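Tripeptidase (Staphylococcus aureus subsp. aureus, PDB 3RZA) is probably a zinc-dependent tripeptidase of the M20/M25/M40 peptidase family, hydrolysing short peptides at a metal site of its catalytic domain. Local coordinates at residues L31-D37 / N107-V112; P91-S97 / A179-I185. One frame throughout, in Å; residues are numbered along the deposited sequence.

Contact 1 of 2, residues L31-D37 / N107-V112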
# COMPACT_ATOMS: atom_id res chain seq x y z
N LEU A 31 0.52 4.62 40.05
CA LEU A 31 0.85 3.22 39.74
C LEU A 31 -0.42 2.35 39.67
O LEU A 31 -0.57 1.53 38.76
CB LEU A 31 1.88 2.65 40.75
CG LEU A 31 3.29 3.30 40.75
CD1 LEU A 31 4.10 2.87 41.96
CD2 LEU A 31 4.06 3.03 39.47
N GLU A 32 -1.36 2.60 40.58
CA GLU A 32 -2.65 1.92 40.57
C GLU A 32 -3.40 2.11 39.24
O GLU A 32 -3.89 1.12 38.64
CB GLU A 32 -3.53 2.42 41.74
CG GLU A 32 -4.78 1.56 41.99
CD GLU A 32 -5.72 2.15 43.03
OE1 GLU A 32 -5.34 3.11 43.76
OE2 GLU A 32 -6.87 1.62 43.11
N LEU A 33 -3.46 3.36 38.76
CA LEU A 33 -4.22 3.70 37.57
C LEU A 33 -3.62 3.13 36.28
O LEU A 33 -4.39 2.65 35.44
CB LEU A 33 -4.42 5.20 37.43
CG LEU A 33 -5.30 5.91 38.46
CD1 LEU A 33 -5.23 7.40 38.19
CD2 LEU A 33 -6.75 5.42 38.42
N VAL A 34 -2.29 3.19 36.13
CA VAL A 34 -1.63 2.66 34.90
C VAL A 34 -1.84 1.14 34.73
O VAL A 34 -2.05 0.66 33.61
CB VAL A 34 -0.11 3.01 34.80
CG1 VAL A 34 0.11 4.55 34.80
CG2 VAL A 34 0.69 2.33 35.90
N GLN A 35 -1.93 0.41 35.84
CA GLN A 35 -2.17 -1.02 35.84
C GLN A 35 -3.64 -1.45 35.59
O GLN A 35 -3.92 -2.64 35.61
CB GLN A 35 -1.65 -1.62 37.16
CG GLN A 35 -0.13 -1.49 37.31
CD GLN A 35 0.36 -2.00 38.65
OE1 GLN A 35 0.59 -3.19 38.82
NE2 GLN A 35 0.50 -1.10 39.61
N ILE A 36 -4.56 -0.50 35.39
CA ILE A 36 -5.92 -0.81 34.94
C ILE A 36 -5.96 -0.50 33.45
O ILE A 36 -5.88 0.67 33.07
CB ILE A 36 -6.99 0.05 35.67
CG1 ILE A 36 -6.99 -0.22 37.18
CG2 ILE A 36 -8.36 -0.26 35.11
CD1 ILE A 36 -7.48 0.96 38.00
N ASP A 37 -6.10 -1.54 32.62
CA ASP A 37 -6.13 -1.40 31.17
C ASP A 37 -7.27 -0.45 30.79
O ASP A 37 -8.39 -0.62 31.28
CB ASP A 37 -6.41 -2.75 30.47
CG ASP A 37 -5.33 -3.80 30.71
OD1 ASP A 37 -4.29 -3.50 31.31
OD2 ASP A 37 -5.54 -4.96 30.31
N ASN A 107 -1.90 -4.86 30.28
CA ASN A 107 -1.00 -5.48 31.24
C ASN A 107 0.28 -4.63 31.42
O ASN A 107 1.41 -5.13 31.29
CB ASN A 107 -0.71 -6.94 30.80
CG ASN A 107 -0.55 -7.88 31.94
OD1 ASN A 107 0.02 -7.55 33.00
ND2 ASN A 107 -1.06 -9.11 31.76
N VAL A 108 0.08 -3.33 31.68
CA VAL A 108 1.19 -2.41 31.91
C VAL A 108 1.85 -2.79 33.25
O VAL A 108 1.17 -2.97 34.26
CB VAL A 108 0.71 -0.93 31.97
CG1 VAL A 108 1.89 0.03 32.36
CG2 VAL A 108 0.08 -0.50 30.66
N LYS A 109 3.18 -2.90 33.23
CA LYS A 109 3.98 -3.29 34.38
C LYS A 109 4.97 -2.16 34.70
O LYS A 109 6.10 -2.20 34.23
CB LYS A 109 4.71 -4.59 34.09
CG LYS A 109 3.80 -5.83 33.96
CD LYS A 109 4.65 -7.11 33.86
CE LYS A 109 3.90 -8.28 33.18
NZ LYS A 109 4.77 -9.51 33.06
N PRO A 110 4.52 -1.12 35.46
CA PRO A 110 5.39 0.05 35.66
C PRO A 110 6.58 -0.24 36.59
O PRO A 110 6.45 -1.04 37.50
CB PRO A 110 4.45 1.06 36.31
CG PRO A 110 3.53 0.24 37.10
CD PRO A 110 3.28 -1.00 36.25
N ILE A 111 7.71 0.40 36.32
CA ILE A 111 8.94 0.26 37.12
C ILE A 111 9.40 1.65 37.58
O ILE A 111 9.54 2.55 36.76
CB ILE A 111 10.08 -0.40 36.32
CG1 ILE A 111 9.56 -1.65 35.57
CG2 ILE A 111 11.26 -0.74 37.27
CD1 ILE A 111 10.64 -2.58 34.98
N VAL A 112 9.60 1.80 38.89
CA VAL A 112 10.15 3.01 39.49
C VAL A 112 11.68 2.83 39.67
O VAL A 112 12.12 1.99 40.47
CB VAL A 112 9.47 3.33 40.82
CG1 VAL A 112 9.97 4.68 41.38
CG2 VAL A 112 7.95 3.35 40.64
O HOH W 1 -2.53 -2.04 32.41
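Apolar packing of a helix end against an extended chain, closed by one hydrogen bond and a water, joins the C-terminal turn of helix 23-34 and the residues after it to the run leading into strand 111-112. Pro110 is the centre of the apolar part. Its CG lies 3.7 Å from Leu31 CD2 and equally near Val34 CG2, while its CD meets Gln35 CG at 3.6 Å, the two side chains crossing at about a right angle. Gln35, just past the helix, runs back alongside its last turn with its chain extended: NE2 donates to Leu31 O from above the carbonyl plane, at 3.0 Å, which keeps the aliphatic part of the side chain against the proline. Val112 CG2 reaches Leu31 CD2 more loosely. At the other end, Asn107 N gives Asp37 OD1 a nearly straight bond (2.9 Å, 169°), arriving on the syn side but 34° out of the carboxylate plane. A water accepts from Val108 N and sits 3.0 Å from Val34 O, where it can bridge the two backbones just beside Val108, whose CB packs on that same carbonyl oxygen. Beyond the pair, Ile118 of strand 117-119 touches both Leu31 and Pro110, and Leu33 turns to helices 46-56 and 128-147.

Contact 2 of 2, residues P91-S97 / A179-I185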
# COMPACT_ATOMS: atom_id res chain seq x y z
N PRO A 91 -14.64 32.54 41.18
CA PRO A 91 -14.87 31.88 39.92
C PRO A 91 -15.03 30.36 40.01
O PRO A 91 -14.49 29.71 40.93
CB PRO A 91 -13.60 32.22 39.12
CG PRO A 91 -13.19 33.49 39.64
CD PRO A 91 -13.46 33.43 41.09
N LYS A 92 -15.81 29.82 39.07
CA LYS A 92 -16.10 28.40 39.01
C LYS A 92 -15.12 27.80 38.02
O LYS A 92 -15.02 28.26 36.88
CB LYS A 92 -17.53 28.16 38.54
CG LYS A 92 -18.61 28.76 39.47
CD LYS A 92 -19.98 28.60 38.84
CE LYS A 92 -21.10 28.92 39.80
NZ LYS A 92 -22.43 28.72 39.14
N LEU A 93 -14.40 26.77 38.48
CA LEU A 93 -13.29 26.15 37.76
C LEU A 93 -13.70 24.80 37.27
O LEU A 93 -14.53 24.13 37.90
CB LEU A 93 -12.11 25.97 38.72
CG LEU A 93 -10.81 25.37 38.19
CD1 LEU A 93 -10.27 26.16 36.98
CD2 LEU A 93 -9.82 25.36 39.32
N TYR A 94 -13.13 24.37 36.14
CA TYR A 94 -13.13 22.96 35.79
C TYR A 94 -11.72 22.48 35.47
O TYR A 94 -10.87 23.27 35.09
CB TYR A 94 -14.11 22.63 34.63
CG TYR A 94 -13.48 22.67 33.26
CD1 TYR A 94 -13.31 23.88 32.60
CD2 TYR A 94 -13.04 21.49 32.63
CE1 TYR A 94 -12.71 23.94 31.36
CE2 TYR A 94 -12.42 21.55 31.38
CZ TYR A 94 -12.27 22.79 30.75
OH TYR A 94 -11.67 22.85 29.50
N LEU A 95 -11.50 21.18 35.66
CA LEU A 95 -10.26 20.52 35.31
C LEU A 95 -10.65 19.28 34.53
O LEU A 95 -11.63 18.64 34.89
CB LEU A 95 -9.50 20.12 36.57
CG LEU A 95 -9.11 21.25 37.52
CD1 LEU A 95 -8.66 20.64 38.87
CD2 LEU A 95 -8.00 22.11 36.90
N THR A 96 -9.89 18.93 33.49
CA THR A 96 -10.16 17.74 32.68
C THR A 96 -8.91 16.91 32.37
O THR A 96 -7.84 17.46 32.13
CB THR A 96 -10.93 18.06 31.36
OG1 THR A 96 -11.30 16.84 30.71
CG2 THR A 96 -10.11 18.87 30.40
N SER A 97 -9.06 15.59 32.51
CA SER A 97 -8.12 14.62 32.00
C SER A 97 -8.91 13.53 31.31
O SER A 97 -10.11 13.49 31.44
CB SER A 97 -7.27 14.05 33.14
OG SER A 97 -6.15 14.88 33.37
N ALA A 179 -18.78 26.14 34.63
CA ALA A 179 -17.46 26.71 34.94
C ALA A 179 -17.28 28.01 34.17
O ALA A 179 -17.77 28.14 33.05
CB ALA A 179 -16.36 25.73 34.57
N ASP A 180 -16.57 28.96 34.78
CA ASP A 180 -16.12 30.21 34.12
C ASP A 180 -14.88 30.01 33.24
O ASP A 180 -14.71 30.70 32.25
CB ASP A 180 -15.82 31.28 35.17
CG ASP A 180 -17.06 31.69 35.96
OD1 ASP A 180 -18.05 32.13 35.34
OD2 ASP A 180 -17.05 31.56 37.21
N PHE A 181 -13.99 29.11 33.65
CA PHE A 181 -12.79 28.75 32.86
C PHE A 181 -12.19 27.46 33.40
O PHE A 181 -12.61 26.96 34.45
CB PHE A 181 -11.74 29.89 32.87
CG PHE A 181 -11.39 30.40 34.26
CD1 PHE A 181 -10.46 29.72 35.07
CD2 PHE A 181 -11.97 31.57 34.75
CE1 PHE A 181 -10.14 30.19 36.35
CE2 PHE A 181 -11.64 32.05 36.02
CZ PHE A 181 -10.74 31.34 36.83
N GLY A 182 -11.20 26.93 32.70
CA GLY A 182 -10.49 25.79 33.21
C GLY A 182 -9.33 25.25 32.44
O GLY A 182 -8.77 25.93 31.61
N TYR A 183 -8.91 24.05 32.82
CA TYR A 183 -7.61 23.52 32.47
C TYR A 183 -7.70 22.08 32.05
O TYR A 183 -8.21 21.26 32.82
CB TYR A 183 -6.67 23.64 33.66
CG TYR A 183 -6.51 25.06 34.11
CD1 TYR A 183 -5.68 25.94 33.41
CD2 TYR A 183 -7.28 25.56 35.17
CE1 TYR A 183 -5.56 27.28 33.80
CE2 TYR A 183 -7.18 26.90 35.56
CZ TYR A 183 -6.31 27.75 34.88
OH TYR A 183 -6.23 29.09 35.25
N ALA A 184 -7.20 21.77 30.86
CA ALA A 184 -6.93 20.38 30.46
C ALA A 184 -5.54 20.01 30.93
O ALA A 184 -4.57 20.64 30.53
CB ALA A 184 -7.08 20.23 28.97
N ILE A 185 -5.44 19.00 31.81
CA ILE A 185 -4.17 18.58 32.39
C ILE A 185 -3.59 17.52 31.45
O ILE A 185 -3.60 16.32 31.76
CB ILE A 185 -4.35 18.03 33.87
CG1 ILE A 185 -5.17 19.02 34.75
CG2 ILE A 185 -2.98 17.75 34.52
CD1 ILE A 185 -5.58 18.44 36.11
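The Tyr94 ring has the backbone of the neighbouring strand along it: Tyr183 N stands over one face, 4.0 Å above the plane and offset toward the rim, and Gly182 CA comes obliquely to within 3.4 Å of Tyr94 CE1. A glycine here leaves that ring room to lie against the main chain. The Tyr183 ring is met at its edge by two leucines, Leu93 CD1 at 3.5 Å from Tyr183 CE2 and Leu95 CD2 farther back, near Tyr183 CB. Leu93 swings CG away from its backbone N (chi1 -179°), which brings CD1 to the tyrosine edge and to Phe181, whose ring also takes Pro91 CB obliquely at 3.7 Å. On the Tyr94 side of the sheet, Thr96 CG2 packs on Ala184 CB. Parallel ladder bonds run from Tyr94 N to Phe181 O through to Ile185 N, which meets Thr96 O at 2.9 Å and 166°. Before the ladder, Asp180 and Lys92 clasp each other: Lys92 N donates to Asp180 OD2 (2.8 Å, 175°), and Asp180 N donates to Lys92 O. Lys92 NZ pairs instead with Asp178. Helices 318-329 and 374-393 cover the Tyr183 face, and strand 154-159 flanks the far side of strand 93-98. Neighbouring parallel strands with helices packed on them are the core of the alpha/beta catalytic domain of M20 peptidases.

Overall arrangement
Contact 1 and contact 2 do not touch: their centres are 27 Å apart and their nearest atoms about 9 Å. Their segments alternate along the chain, so the polypeptide goes from the helix end at 31-37 to strand 93-98, on to 107-112, and later to strand 181-184. Helix 128-147 lies between them, taking Leu33 from contact 1 and Leu95, Ser97 and Ile185 from contact 2. The metal site lies nearer contact 2: Ser97 is about 8 Å from the zinc ion, measured from its side chain, and Val34 about 12 Å. Strand 93-98 ends in the zinc ligand His98, the other chain turns at Ile185 into the ligand Asp186, and Ser97 OG is hydrogen-bonded to Asp130 OD2, next to the ligand Asp129.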